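Local coordinates for protein TRAP dicarboxylate transporter, DctP subunit (Anaerococcus prevoti, PDB 4N91) that binds D-glucuronate as either anomer and probably serves as the extracytoplasmic receptor that hands its sugar acid to a TRAP transporter, at residues 152-157 with 173-178; 196-201 with 213-218; 218-223 with 293-298. One frame throughout, in Å; residues are numbered along the deposited sequence.

Interaction 1: 152-157 with 173-178; sequences GSRSFY and KIRVQQ. With BDP (beta-D-glucopyranuronic acid), chain C.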
loop_
_atom_site.group_PDB
_atom_site.type_symbol
_atom_site.label_atom_id
_atom_site.label_comp_id
_atom_site.label_asym_id
_atom_site.label_seq_id
_atom_site.Cartn_x
_atom_site.Cartn_y
_atom_site.Cartn_z
ATOM N N GLY A 152 4.202 1.845 5.737
ATOM C CA GLY A 152 5.339 1.197 6.381
ATOM C C GLY A 152 6.003 0.159 5.507
ATOM O O GLY A 152 6.029 0.299 4.289
ATOM N N SER A 153 6.551 -0.887 6.125
ATOM C CA SER A 153 7.174 -1.976 5.397
ATOM C C SER A 153 6.410 -3.273 5.666
ATOM O O SER A 153 5.739 -3.397 6.689
ATOM C CB SER A 153 8.646 -2.161 5.806
ATOM O OG SER A 153 8.743 -2.588 7.149
ATOM N N ARG A 154 6.503 -4.208 4.725
ATOM C CA ARG A 154 5.806 -5.475 4.827
ATOM C C ARG A 154 6.768 -6.578 5.226
ATOM O O ARG A 154 7.850 -6.718 4.654
ATOM C CB ARG A 154 5.127 -5.820 3.503
ATOM C CG ARG A 154 4.120 -4.752 3.096
ATOM C CD ARG A 154 3.478 -5.018 1.809
ATOM N NE ARG A 154 2.522 -6.130 1.807
ATOM C CZ ARG A 154 1.211 -5.998 1.961
ATOM N NH1 ARG A 154 0.668 -4.804 2.194
ATOM N NH2 ARG A 154 0.439 -7.074 1.882
ATOM N N SER A 155 6.370 -7.343 6.231
ATOM C CA SER A 155 7.129 -8.465 6.736
ATOM C C SER A 155 6.205 -9.653 6.974
ATOM O O SER A 155 5.016 -9.455 7.211
ATOM C CB SER A 155 7.738 -8.099 8.078
ATOM O OG SER A 155 8.813 -7.191 7.925
ATOM N N PHE A 156 6.776 -10.863 7.024
ATOM C CA PHE A 156 5.997 -12.087 7.235
ATOM C C PHE A 156 5.517 -12.260 8.666
ATOM O O PHE A 156 6.255 -12.016 9.629
ATOM C CB PHE A 156 6.829 -13.301 6.813
ATOM C CG PHE A 156 7.076 -13.356 5.337
ATOM C CD1 PHE A 156 6.037 -13.581 4.473
ATOM C CD2 PHE A 156 8.353 -13.159 4.809
ATOM C CE1 PHE A 156 6.247 -13.590 3.101
ATOM C CE2 PHE A 156 8.559 -13.180 3.458
ATOM C CZ PHE A 156 7.513 -13.386 2.600
ATOM N N TYR A 157 4.294 -12.742 8.808
ATOM C CA TYR A 157 3.824 -13.223 10.105
ATOM C C TYR A 157 3.069 -14.525 9.889
ATOM O O TYR A 157 2.416 -14.742 8.869
ATOM C CB TYR A 157 2.965 -12.197 10.844
ATOM C CG TYR A 157 1.840 -11.525 10.062
ATOM C CD1 TYR A 157 2.075 -10.372 9.326
ATOM C CD2 TYR A 157 0.541 -12.029 10.084
ATOM C CE1 TYR A 157 1.051 -9.727 8.648
ATOM C CE2 TYR A 157 -0.479 -11.410 9.400
ATOM C CZ TYR A 157 -0.222 -10.248 8.689
ATOM O OH TYR A 157 -1.234 -9.593 8.019
ATOM N N LYS A 173 1.258 -21.730 2.964
ATOM C CA LYS A 173 0.440 -20.927 2.074
ATOM C C LYS A 173 0.350 -19.550 2.718
ATOM O O LYS A 173 -0.168 -19.411 3.837
ATOM C CB LYS A 173 -0.976 -21.503 1.992
ATOM C CG LYS A 173 -1.035 -22.888 1.354
ATOM C CD LYS A 173 -2.476 -23.338 1.203
ATOM C CE LYS A 173 -2.577 -24.797 0.791
ATOM N NZ LYS A 173 -3.988 -25.142 0.423
ATOM N N ILE A 174 0.885 -18.543 2.031
ATOM C CA ILE A 174 0.980 -17.202 2.585
ATOM C C ILE A 174 0.098 -16.289 1.773
ATOM O O ILE A 174 0.214 -16.255 0.550
ATOM C CB ILE A 174 2.425 -16.679 2.522
ATOM C CG1 ILE A 174 3.345 -17.602 3.328
ATOM C CG2 ILE A 174 2.497 -15.244 2.975
ATOM C CD1 ILE A 174 3.045 -17.662 4.824
ATOM N N ARG A 175 -0.779 -15.543 2.434
ATOM C CA ARG A 175 -1.636 -14.596 1.717
ATOM C C ARG A 175 -0.798 -13.435 1.197
ATOM O O ARG A 175 0.106 -12.928 1.897
ATOM C CB ARG A 175 -2.761 -14.066 2.608
ATOM C CG ARG A 175 -3.662 -13.062 1.920
ATOM C CD ARG A 175 -3.212 -11.611 2.115
ATOM N NE ARG A 175 -4.043 -10.666 1.395
ATOM C CZ ARG A 175 -3.899 -9.350 1.481
ATOM N NH1 ARG A 175 -2.948 -8.850 2.263
ATOM N NH2 ARG A 175 -4.698 -8.546 0.795
ATOM N N VAL A 176 -1.102 -13.032 -0.034
ATOM C CA VAL A 176 -0.564 -11.816 -0.615
ATOM C C VAL A 176 -1.730 -11.043 -1.241
ATOM O O VAL A 176 -2.854 -11.532 -1.303
ATOM C CB VAL A 176 0.508 -12.098 -1.669
ATOM C CG1 VAL A 176 1.702 -12.780 -0.995
ATOM C CG2 VAL A 176 -0.047 -12.962 -2.778
ATOM N N GLN A 177 -1.455 -9.814 -1.653
ATOM C CA GLN A 177 -2.429 -9.047 -2.407
ATOM C C GLN A 177 -2.541 -9.601 -3.815
ATOM O O GLN A 177 -1.757 -10.474 -4.213
ATOM C CB GLN A 177 -2.014 -7.591 -2.435
ATOM C CG GLN A 177 -1.903 -6.979 -1.035
ATOM C CD GLN A 177 -1.639 -5.488 -1.102
ATOM O OE1 GLN A 177 -2.550 -4.690 -1.324
ATOM N NE2 GLN A 177 -0.403 -5.117 -0.934
ATOM N N GLN A 178 -3.535 -9.123 -4.562
ATOM C CA GLN A 178 -3.729 -9.555 -5.940
ATOM C C GLN A 178 -2.695 -8.875 -6.837
ATOM O O GLN A 178 -2.976 -7.890 -7.528
ATOM C CB GLN A 178 -5.155 -9.292 -6.431
ATOM C CG GLN A 178 -5.476 -10.057 -7.718
ATOM C CD GLN A 178 -6.864 -9.780 -8.276
ATOM O OE1 GLN A 178 -7.003 -9.159 -9.320
ATOM N NE2 GLN A 178 -7.887 -10.241 -7.583
HETATM C C1 BDP C . -2.109 -2.484 3.913
HETATM C C2 BDP C . -2.330 -1.457 2.900
HETATM C C3 BDP C . -3.654 -1.667 2.226
HETATM C C4 BDP C . -3.724 -2.955 1.608
HETATM C C5 BDP C . -3.439 -3.997 2.617
HETATM C C6 BDP C . -3.343 -5.408 1.982
HETATM O O2 BDP C . -2.539 -0.249 3.734
HETATM O O3 BDP C . -3.884 -0.609 1.238
HETATM O O4 BDP C . -4.875 -3.203 0.980
HETATM O O5 BDP C . -2.141 -3.756 3.265
HETATM O O6A BDP C . -4.346 -5.767 1.327
HETATM O O1 BDP C . -0.718 -2.383 4.310
HETATM O O6B BDP C . -2.414 -6.169 2.335
HETATM O O HOH W 1 -1.835 -9.008 5.339
#
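Arg154 and Gln177 meet beside the bound beta-D-glucuronate, and the arginine is best followed outward. Its CB heads toward 173-178, and CG and CD carry the chain on until a bend at chi3 (71°) turns the guanidinium to the sugar acid. NE makes a salt bridge with Glu214. NH1 donates to the ring oxygen O5 of the ligand at 3.2 Å, and NH2 to its carboxylate O6B at 3.0 Å, both ligand oxygens approaching at the guanidinium edge. One face is taken by the Gln177 amide: NE2 sits 3.1 Å above the plane, offset toward the rim, with the two planes 20° apart. The approach of Gln177 NE2 to Arg154 NH1, 3.3 Å, brings two donors together and so is packing rather than a hydrogen bond; NE2 is bonded to Ser95 OG instead. With an alanine here, that face of Arg154 would probably lose its cover, the ligand carboxylate its packing against CG and OE1 of the glutamine, and the Ser95 hydroxyl its amide partner.

Arg175 takes the carboxylate end-on, with C6 in its plane. NH1 reaches O6B at 2.7 Å, nearly straight at 172°, and NH2 reaches O6A at 2.9 Å. A water 2.8 Å from Tyr157 OH accepts a weak bond from Arg175 NH1. Farther from the sugar, Ile174 CG2 touches the edge of the Phe156 ring, 4.1 Å from CE1, and closes the apolar end of the contact. Two guanidinium groups converging on O6B, with the paired bonds of Arg175 matching both carboxylate oxygens, imply a pocket made for an acid, consistent with the carboxylate-binding arginine known from TRAP receptors.

Interaction 2: 196-201 with 213-218; sequences MGFGEV and AENNEM. With BDP (beta-D-glucopyranuronic acid), chain C.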
loop_
_atom_site.group_PDB
_atom_site.type_symbol
_atom_site.label_atom_id
_atom_site.label_comp_id
_atom_site.label_asym_id
_atom_site.label_seq_id
_atom_site.Cartn_x
_atom_site.Cartn_y
_atom_site.Cartn_z
HETATM N N MSE A 196 -5.702 -12.687 -2.105
HETATM C CA MSE A 196 -7.093 -12.421 -1.726
HETATM C C MSE A 196 -7.167 -11.022 -1.148
HETATM O O MSE A 196 -6.142 -10.434 -0.777
HETATM C CB MSE A 196 -7.585 -13.422 -0.680
HETATM C CG MSE A 196 -6.856 -13.283 0.641
HETATM SE SE MSE A 196 -7.320 -14.667 1.951
HETATM C CE MSE A 196 -6.492 -16.158 1.111
ATOM N N GLY A 197 -8.378 -10.489 -1.064
ATOM C CA GLY A 197 -8.581 -9.166 -0.521
ATOM C C GLY A 197 -8.341 -9.056 0.973
ATOM O O GLY A 197 -8.465 -10.016 1.704
ATOM N N PHE A 198 -7.990 -7.856 1.400
ATOM C CA PHE A 198 -7.502 -7.618 2.761
ATOM C C PHE A 198 -8.544 -8.020 3.800
ATOM O O PHE A 198 -8.217 -8.598 4.831
ATOM C CB PHE A 198 -7.142 -6.150 2.865
ATOM C CG PHE A 198 -6.360 -5.763 4.100
ATOM C CD1 PHE A 198 -5.297 -6.529 4.545
ATOM C CD2 PHE A 198 -6.652 -4.593 4.761
ATOM C CE1 PHE A 198 -4.563 -6.152 5.650
ATOM C CE2 PHE A 198 -5.912 -4.208 5.878
ATOM C CZ PHE A 198 -4.875 -4.975 6.307
ATOM N N GLY A 199 -9.810 -7.688 3.545
ATOM C CA GLY A 199 -10.880 -8.053 4.448
ATOM C C GLY A 199 -11.132 -9.524 4.692
ATOM O O GLY A 199 -11.817 -9.887 5.661
ATOM N N GLU A 200 -10.600 -10.374 3.813
ATOM C CA GLU A 200 -10.730 -11.811 3.945
ATOM C C GLU A 200 -9.686 -12.488 4.825
ATOM O O GLU A 200 -9.836 -13.661 5.211
ATOM C CB GLU A 200 -10.688 -12.387 2.543
ATOM C CG GLU A 200 -11.875 -11.812 1.724
ATOM C CD GLU A 200 -11.628 -11.602 0.254
ATOM O OE1 GLU A 200 -11.091 -12.517 -0.382
ATOM O OE2 GLU A 200 -12.031 -10.529 -0.283
ATOM N N VAL A 201 -8.612 -11.766 5.115
ATOM C CA VAL A 201 -7.423 -12.394 5.671
ATOM C C VAL A 201 -7.643 -12.907 7.093
ATOM O O VAL A 201 -7.208 -14.011 7.411
ATOM C CB VAL A 201 -6.219 -11.426 5.605
ATOM C CG1 VAL A 201 -4.989 -12.050 6.243
ATOM C CG2 VAL A 201 -5.947 -10.998 4.177
ATOM N N ALA A 213 0.705 -14.439 6.498
ATOM C CA ALA A 213 0.497 -13.349 5.570
ATOM C C ALA A 213 1.713 -12.431 5.694
ATOM O O ALA A 213 2.730 -12.793 6.314
ATOM C CB ALA A 213 -0.814 -12.608 5.873
ATOM N N GLU A 214 1.641 -11.258 5.084
ATOM C CA GLU A 214 2.746 -10.312 5.207
ATOM C C GLU A 214 2.233 -8.911 5.099
ATOM O O GLU A 214 1.414 -8.613 4.256
ATOM C CB GLU A 214 3.843 -10.575 4.168
ATOM C CG GLU A 214 3.368 -10.842 2.740
ATOM C CD GLU A 214 3.021 -9.603 1.931
ATOM O OE1 GLU A 214 1.896 -9.564 1.362
ATOM O OE2 GLU A 214 3.867 -8.676 1.811
ATOM N N ASN A 215 2.699 -8.053 6.000
ATOM C CA ASN A 215 2.184 -6.711 6.049
ATOM C C ASN A 215 2.937 -5.904 7.079
ATOM O O ASN A 215 3.840 -6.403 7.740
ATOM C CB ASN A 215 0.696 -6.723 6.429
ATOM C CG ASN A 215 -0.084 -5.697 5.657
ATOM O OD1 ASN A 215 0.297 -4.523 5.610
ATOM N ND2 ASN A 215 -1.160 -6.137 4.999
ATOM N N ASN A 216 2.519 -4.659 7.230
ATOM C CA ASN A 216 2.972 -3.848 8.331
ATOM C C ASN A 216 2.304 -4.266 9.646
ATOM O O ASN A 216 1.433 -5.135 9.679
ATOM C CB ASN A 216 2.746 -2.370 8.034
ATOM C CG ASN A 216 1.281 -2.021 7.836
ATOM O OD1 ASN A 216 0.404 -2.385 8.655
ATOM N ND2 ASN A 216 0.988 -1.353 6.723
ATOM N N GLU A 217 2.703 -3.630 10.735
ATOM C CA GLU A 217 2.244 -4.014 12.058
ATOM C C GLU A 217 0.776 -3.710 12.348
ATOM O O GLU A 217 0.190 -4.335 13.221
ATOM C CB GLU A 217 3.116 -3.368 13.120
ATOM C CG GLU A 217 4.597 -3.699 12.969
ATOM C CD GLU A 217 5.399 -2.686 12.152
ATOM O OE1 GLU A 217 4.878 -2.085 11.183
ATOM O OE2 GLU A 217 6.595 -2.491 12.508
HETATM N N MSE A 218 0.197 -2.769 11.611
HETATM C CA MSE A 218 -1.184 -2.371 11.842
HETATM C C MSE A 218 -2.159 -3.497 11.509
HETATM O O MSE A 218 -3.257 -3.565 12.055
HETATM C CB MSE A 218 -1.510 -1.090 11.070
HETATM C CG MSE A 218 -1.063 0.168 11.765
HETATM SE SE MSE A 218 -2.303 0.510 13.178
HETATM C CE MSE A 218 -3.683 1.631 12.389
HETATM C C1 BDP C . -2.109 -2.484 3.913
HETATM C C2 BDP C . -2.330 -1.457 2.900
HETATM C C3 BDP C . -3.654 -1.667 2.226
HETATM C C4 BDP C . -3.724 -2.955 1.608
HETATM C C5 BDP C . -3.439 -3.997 2.617
HETATM C C6 BDP C . -3.343 -5.408 1.982
HETATM O O2 BDP C . -2.539 -0.249 3.734
HETATM O O3 BDP C . -3.884 -0.609 1.238
HETATM O O4 BDP C . -4.875 -3.203 0.980
HETATM O O5 BDP C . -2.141 -3.756 3.265
HETATM O O6A BDP C . -4.346 -5.767 1.327
HETATM O O1 BDP C . -0.718 -2.383 4.310
HETATM O O6B BDP C . -2.414 -6.169 2.335
#
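The backbones come nearest at Val201 and Ala213, whose CA atoms are 8.0 Å apart; no hydrogen bond crosses, and only side chains bridge the space. The setting is the ligand cleft of a TRAP solute-binding protein of the periplasmic-binding-protein class: 196-201 is the loop that runs into helix 201-207 from strand 192-195, whereas the segment 213-218 leaves the edge strand 212-215 of a mixed sheet. At the base Val201 points at Ala213, CG1 to CB 4.2 Å, an apolar pair also lined by Arg175.

Nearer the sugar, Phe198 and Asn215 cross at about a right angle. The Phe198 CG lies anti to the backbone N (chi1 -168°), which carries the ring under the glucuronate: C5 of the ligand stands 3.6 Å above the ring plane, over its centre, consistent with a CH-pi contact of the kind aromatic platforms offer sugars. Phe198 CE1 comes within 3.5 Å of Asn215 ND2, the ring and amide planes 43° apart, so the phenyl borders both ligand and amide.

Asn215 is held in orientation from two ends. Its OD1 accepts from Asn216 N at 2.8 Å, in the carbonyl plane and on a lone pair, which identifies the other amide end as the donor. That ND2 gives a hydrogen bond to the ligand ring oxygen O5 at 3.1 Å, with an N-H...O angle of 158°. Asn216 in turn has its ND2 bonded to Ala151 O, while its OD1 receives Met218 N in a weak capping bond at the turn into the next helix. At the anomeric end of the sugar, hydroxyl O1 lies 2.7 Å from Asn215 OD1 and 3.1 Å from Asn216 ND2.

Interaction 3: 218-223 with 293-298; sequences MSLTDN and VEFIYP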
loop_
_atom_site.group_PDB
_atom_site.type_symbol
_atom_site.label_atom_id
_atom_site.label_comp_id
_atom_site.label_asym_id
_atom_site.label_seq_id
_atom_site.Cartn_x
_atom_site.Cartn_y
_atom_site.Cartn_z
HETATM N N MSE A 218 0.197 -2.769 11.611
HETATM C CA MSE A 218 -1.184 -2.371 11.842
HETATM C C MSE A 218 -2.159 -3.497 11.509
HETATM O O MSE A 218 -3.257 -3.565 12.055
HETATM C CB MSE A 218 -1.510 -1.090 11.070
HETATM C CG MSE A 218 -1.063 0.168 11.765
HETATM SE SE MSE A 218 -2.303 0.510 13.178
HETATM C CE MSE A 218 -3.683 1.631 12.389
ATOM N N SER A 219 -1.758 -4.401 10.625
ATOM C CA SER A 219 -2.574 -5.572 10.321
ATOM C C SER A 219 -2.795 -6.417 11.553
ATOM O O SER A 219 -3.824 -7.072 11.668
ATOM C CB SER A 219 -1.905 -6.461 9.259
ATOM O OG SER A 219 -2.080 -5.900 7.958
ATOM N N LEU A 220 -1.803 -6.478 12.434
ATOM C CA LEU A 220 -1.884 -7.349 13.590
ATOM C C LEU A 220 -2.957 -6.883 14.563
ATOM O O LEU A 220 -3.596 -7.687 15.217
ATOM C CB LEU A 220 -0.558 -7.366 14.351
ATOM C CG LEU A 220 0.653 -7.911 13.594
ATOM C CD1 LEU A 220 1.936 -7.685 14.377
ATOM C CD2 LEU A 220 0.446 -9.391 13.312
ATOM N N THR A 221 -3.109 -5.568 14.662
ATOM C CA THR A 221 -3.896 -4.966 15.737
ATOM C C THR A 221 -5.208 -4.438 15.177
ATOM O O THR A 221 -6.278 -4.931 15.539
ATOM C CB THR A 221 -3.078 -3.879 16.469
ATOM O OG1 THR A 221 -2.598 -2.912 15.512
ATOM C CG2 THR A 221 -1.901 -4.503 17.210
ATOM N N ASP A 222 -5.124 -3.499 14.237
ATOM C CA ASP A 222 -6.308 -2.879 13.684
ATOM C C ASP A 222 -7.197 -3.905 12.981
ATOM O O ASP A 222 -8.436 -3.817 13.014
ATOM C CB ASP A 222 -5.908 -1.758 12.719
ATOM C CG ASP A 222 -6.928 -0.648 12.677
ATOM O OD1 ASP A 222 -7.470 -0.293 13.756
ATOM O OD2 ASP A 222 -7.197 -0.143 11.575
ATOM N N ASN A 223 -6.572 -4.900 12.339
ATOM C CA ASN A 223 -7.303 -5.909 11.588
ATOM C C ASN A 223 -7.333 -7.261 12.290
ATOM O O ASN A 223 -7.900 -8.211 11.773
ATOM C CB ASN A 223 -6.737 -6.039 10.181
ATOM C CG ASN A 223 -6.593 -4.686 9.515
ATOM O OD1 ASN A 223 -5.542 -4.049 9.598
ATOM N ND2 ASN A 223 -7.692 -4.187 8.960
ATOM N N VAL A 293 2.137 -11.095 20.612
ATOM C CA VAL A 293 2.943 -11.270 19.416
ATOM C C VAL A 293 4.413 -11.189 19.773
ATOM O O VAL A 293 4.858 -10.303 20.513
ATOM C CB VAL A 293 2.595 -10.224 18.334
ATOM C CG1 VAL A 293 3.541 -10.326 17.138
ATOM C CG2 VAL A 293 1.153 -10.364 17.907
ATOM N N GLU A 294 5.169 -12.124 19.232
ATOM C CA GLU A 294 6.608 -12.108 19.333
ATOM C C GLU A 294 7.236 -11.559 18.074
ATOM O O GLU A 294 6.981 -12.038 16.958
ATOM C CB GLU A 294 7.132 -13.509 19.632
ATOM C CG GLU A 294 8.666 -13.590 19.661
ATOM C CD GLU A 294 9.154 -14.988 19.905
ATOM O OE1 GLU A 294 8.329 -15.827 20.315
ATOM O OE2 GLU A 294 10.361 -15.248 19.699
ATOM N N PHE A 295 8.053 -10.526 18.237
ATOM C CA PHE A 295 8.752 -9.943 17.113
ATOM C C PHE A 295 10.117 -10.606 16.960
ATOM O O PHE A 295 10.848 -10.800 17.930
ATOM C CB PHE A 295 8.853 -8.420 17.275
ATOM C CG PHE A 295 7.532 -7.724 17.161
ATOM C CD1 PHE A 295 6.976 -7.505 15.919
ATOM C CD2 PHE A 295 6.845 -7.299 18.278
ATOM C CE1 PHE A 295 5.768 -6.880 15.780
ATOM C CE2 PHE A 295 5.613 -6.688 18.158
ATOM C CZ PHE A 295 5.067 -6.469 16.897
ATOM N N ILE A 296 10.409 -11.011 15.738
ATOM C CA ILE A 296 11.675 -11.617 15.367
ATOM C C ILE A 296 12.422 -10.704 14.397
ATOM O O ILE A 296 11.796 -10.012 13.582
ATOM C CB ILE A 296 11.422 -12.993 14.716
ATOM C CG1 ILE A 296 10.709 -13.910 15.719
ATOM C CG2 ILE A 296 12.725 -13.606 14.240
ATOM C CD1 ILE A 296 10.165 -15.168 15.090
ATOM N N TYR A 297 13.759 -10.679 14.522
ATOM C CA TYR A 297 14.611 -9.815 13.701
ATOM C C TYR A 297 15.587 -10.661 12.918
ATOM O O TYR A 297 16.751 -10.813 13.317
ATOM C CB TYR A 297 15.338 -8.796 14.604
ATOM C CG TYR A 297 14.353 -8.011 15.430
ATOM C CD1 TYR A 297 13.783 -6.857 14.940
ATOM C CD2 TYR A 297 13.941 -8.466 16.673
ATOM C CE1 TYR A 297 12.849 -6.151 15.688
ATOM C CE2 TYR A 297 13.004 -7.764 17.423
ATOM C CZ TYR A 297 12.461 -6.609 16.908
ATOM O OH TYR A 297 11.522 -5.913 17.644
ATOM N N PRO A 298 15.123 -11.239 11.803
ATOM C CA PRO A 298 15.945 -12.190 11.065
ATOM C C PRO A 298 17.026 -11.496 10.247
ATOM O O PRO A 298 16.939 -10.305 9.948
ATOM C CB PRO A 298 14.935 -12.851 10.129
ATOM C CG PRO A 298 13.922 -11.760 9.862
ATOM C CD PRO A 298 13.789 -11.061 11.189
#
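Leu220 meets Val293 and Phe295 through one methyl group, CD1, and the segment delivering it begins with Met218. This selenomethionine lies in a short, weakly bonded helical turn; its carbonyl O receives both Thr221 N at 3.3 Å and Asp222 N at 2.9 Å, and this shared acceptor is the internal evidence for the turn. Ser219 follows, its side chain against Tyr157 and Phe198.

Leu220 alone reaches across. The CA atoms of Leu220 and Val293 are 8.5 Å apart. The leucine CB is directed toward 293-298, with CG beside the backbone N (chi1 -63°) and an extended second torsion (172°) that pushes CD1 to the front. CD1 touches Val293 CG1 at 4.1 Å, the two side chains crossing at a slant. It also lies 4.2 Å from Phe295 CE1 and equally far from CZ, approaching that ring obliquely from the opposing direction. Val293 CG1 in turn sits over one face of the Phe295 ring, 4.1 Å above the plane and toward the rim, so leucine methyl, valine methyl and phenyl ring form a compact apolar cluster. The joint surface is small, 101 Å² in all, and no polar bond crosses it.

Past Leu220, Thr221 rests on Ala284 and Lys287, and Asp222 OD2 is hydrogen-bonded to Ser40 OG. The contact is thus structural packing, about 11 Å from the sugar at the Leu220 side chain. It joins the 218-221 turn to Val293 and the strand 294-296 that follows it, the outermost strand beside 231-238 in the mixed sheet; Tyr232 of that neighbour also touches Leu220, Val293 and Phe295, while helix 256-290 packs on Phe295 through Ala288 and Ser289.

How the interactions relate
Along the chain the three contacts follow in series. Interactions 1 and 2 lie 7 Å apart between centres and share the glucuronate; interaction 3 lies about 11 Å from each. Each has one segment at the mixed sheet ordered 212-215, 154-158, 231-238, 294-296, and interaction 1 joins this sheet to the two-stranded parallel one of 173-176 and 192-195. Interactions 1 and 2 are tied by a probable hydrogen bond from Arg175 NH2 to Met196 O (2.8 Å) and by Arg175 NE packing on Val201 CG2 (3.4 Å). Met218 belongs to both 2 and 3, while Tyr157 packs on Leu220. The sugar-gripping residues are therefore continuous, through Tyr157 and Met218, with the apolar packing at strand 294-296.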